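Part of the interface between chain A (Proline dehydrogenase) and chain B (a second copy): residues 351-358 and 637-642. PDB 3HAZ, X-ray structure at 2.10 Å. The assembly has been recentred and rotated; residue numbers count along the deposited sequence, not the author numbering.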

# COMPACT_ATOMS: atom_id res chain seq x y z
N GLU A 351 -1.04 -12.35 35.55
CA GLU A 351 -0.22 -13.46 35.09
C GLU A 351 0.51 -13.12 33.79
O GLU A 351 1.66 -13.50 33.60
CB GLU A 351 -1.05 -14.73 34.92
CG GLU A 351 -1.79 -15.18 36.18
CD GLU A 351 -0.87 -15.46 37.36
OE1 GLU A 351 -1.39 -15.74 38.46
OE2 GLU A 351 0.37 -15.41 37.19
N ILE A 352 -0.17 -12.40 32.90
CA ILE A 352 0.45 -12.03 31.63
C ILE A 352 1.63 -11.10 31.91
O ILE A 352 2.73 -11.32 31.41
CB ILE A 352 -0.55 -11.33 30.67
CG1 ILE A 352 -1.73 -12.24 30.36
CG2 ILE A 352 0.15 -10.89 29.37
CD1 ILE A 352 -1.34 -13.63 29.90
N LYS A 353 1.39 -10.06 32.70
CA LYS A 353 2.42 -9.07 32.98
C LYS A 353 3.62 -9.72 33.65
O LYS A 353 4.76 -9.50 33.24
CB LYS A 353 1.86 -7.93 33.85
CG LYS A 353 2.85 -6.78 34.08
CD LYS A 353 2.17 -5.59 34.73
CE LYS A 353 3.14 -4.44 34.95
NZ LYS A 353 2.49 -3.30 35.68
N ARG A 354 3.35 -10.53 34.66
CA ARG A 354 4.43 -11.16 35.41
C ARG A 354 5.32 -12.03 34.54
O ARG A 354 6.54 -11.99 34.64
CB ARG A 354 3.88 -12.00 36.57
CG ARG A 354 3.44 -11.18 37.77
CD ARG A 354 2.81 -12.09 38.81
NE ARG A 354 2.54 -11.40 40.06
CZ ARG A 354 2.38 -12.02 41.22
NH1 ARG A 354 2.14 -11.32 42.32
NH2 ARG A 354 2.46 -13.34 41.27
N ALA A 355 4.70 -12.85 33.70
CA ALA A 355 5.46 -13.78 32.88
C ALA A 355 6.34 -13.01 31.89
O ALA A 355 7.46 -13.42 31.61
CB ALA A 355 4.53 -14.75 32.15
N GLN A 356 5.83 -11.89 31.39
CA GLN A 356 6.62 -11.02 30.52
C GLN A 356 7.78 -10.37 31.28
O GLN A 356 8.92 -10.42 30.82
CB GLN A 356 5.73 -9.95 29.87
CG GLN A 356 4.69 -10.55 28.93
CD GLN A 356 3.85 -9.52 28.24
OE1 GLN A 356 3.95 -8.32 28.51
NE2 GLN A 356 3.00 -9.97 27.31
N GLU A 357 7.49 -9.79 32.43
CA GLU A 357 8.53 -9.17 33.25
C GLU A 357 9.61 -10.18 33.62
O GLU A 357 10.79 -9.86 33.63
CB GLU A 357 7.93 -8.59 34.54
CG GLU A 357 7.06 -7.36 34.34
CD GLU A 357 6.37 -6.93 35.63
OE1 GLU A 357 6.10 -7.81 36.49
OE2 GLU A 357 6.09 -5.73 35.79
N ARG A 358 9.18 -11.40 33.93
CA ARG A 358 10.08 -12.43 34.45
C ARG A 358 10.75 -13.23 33.34
O ARG A 358 11.52 -14.15 33.61
CB ARG A 358 9.32 -13.36 35.39
CG ARG A 358 8.94 -12.68 36.71
CD ARG A 358 7.85 -13.43 37.47
NE ARG A 358 7.30 -12.62 38.55
CZ ARG A 358 6.52 -13.09 39.53
NH1 ARG A 358 6.20 -14.38 39.56
NH2 ARG A 358 6.06 -12.28 40.47
N GLY B 637 7.57 -2.56 26.01
CA GLY B 637 7.55 -2.99 27.39
C GLY B 637 6.47 -4.02 27.64
O GLY B 637 5.77 -4.42 26.72
N PRO B 638 6.34 -4.45 28.89
CA PRO B 638 5.32 -5.44 29.24
C PRO B 638 3.94 -4.81 29.18
O PRO B 638 3.81 -3.59 29.26
CB PRO B 638 5.67 -5.83 30.67
CG PRO B 638 6.44 -4.66 31.22
CD PRO B 638 7.12 -4.00 30.06
N THR B 639 2.91 -5.64 29.03
CA THR B 639 1.54 -5.18 29.16
C THR B 639 1.34 -4.62 30.58
O THR B 639 2.09 -4.96 31.49
CB THR B 639 0.55 -6.34 28.89
OG1 THR B 639 -0.79 -5.85 28.81
CG2 THR B 639 0.64 -7.38 30.00
N GLY B 640 0.34 -3.76 30.76
CA GLY B 640 0.05 -3.18 32.06
C GLY B 640 1.05 -2.13 32.52
O GLY B 640 1.13 -1.80 33.70
N GLU B 641 1.83 -1.60 31.58
CA GLU B 641 2.83 -0.59 31.90
C GLU B 641 3.10 0.30 30.70
O GLU B 641 3.20 -0.19 29.59
CB GLU B 641 4.14 -1.24 32.35
CG GLU B 641 5.17 -0.29 32.93
CD GLU B 641 6.48 -1.00 33.30
OE1 GLU B 641 7.30 -1.25 32.39
OE2 GLU B 641 6.68 -1.31 34.49
N SER B 642 3.22 1.60 30.94
CA SER B 642 3.63 2.50 29.86
C SER B 642 5.02 3.05 30.16
O SER B 642 5.35 3.32 31.32
CB SER B 642 2.62 3.63 29.67
OG SER B 642 2.63 4.51 30.77
O HOH W 1 4.48 -1.58 36.37
O HOH W 2 7.43 -3.80 35.21

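One face of a helix in chain A meets an extended loop of chain B just before that loop becomes a strand, and the pair buries 314 Å² counted over both sides. The working residues of the helix, A:Ile352, A:Lys353, A:Gln356 and A:Glu357, recur at the spacing of a helical turn, while A:Glu351, A:Arg354, A:Ala355 and A:Arg358 make no contact.

Two direct hydrogen bonds fix the loop, and both use its backbone. A:Gln356 points toward the loop and, with chi1 m and chi2 t, extends its amide so that OE1 accepts from B:Thr639 N at 2.9 Å, with a nearly straight N-H...O angle of 164°. Its NE2 is hydrogen-bonded elsewhere in the structure, so both ends of this buried amide are satisfied. A:Lys353 starts sideways, but an all-t chain carries its ammonium past B:Thr639 to B:Gly640, where NZ donates to the carbonyl O at 2.8 Å. Glutamine thus meets a backbone donor and lysine a backbone acceptor, each with a side chain of suitable reach and chemistry.

Packing fills the space around these polar ends. The lysine's aliphatic stem lies along the loop, with A:Lys353 CG 3.3 Å from B:Thr639 O and A:Lys353 CE 4.2 Å from B:Glu641 CB. The methyl of B:Thr639, whose chi1 is t, meets a methyl of the buried A:Ile352, CG2 to CG2, at 3.6 Å. The CA-to-CB bond of B:Pro638 points toward the helix, and its ring CG lies 4.2 Å from A:Glu357 CG, so a charged residue contributes its methylene here. Proline has no backbone N-H to satisfy, and its compact ring gives this part of the loop a nonpolar surface.

B:Gly640 suits its place on two counts. Its phi of 74° by itself favours glycine, and an ideal CB would point toward the helix, a tight 3.0 Å from A:Lys353 CD. The bare backbone leaves room for the lysine stem.

Water extends the contact where the charged ends do not touch directly. Water 1 accepts from A:Lys353 NZ at 2.7 Å and donates to B:Glu641 OE2 at 2.9 Å. Water 2 donates to both A:Glu357 OE2, at 2.4 Å, and B:Glu641 OE2, at 2.7 Å, bridging two acidic side chains that could otherwise offer each other only acceptors. The rule to be read here is economical: long side chains from a helix address the backbone of a loop, small or compact loop residues admit them, and water links the charged ends.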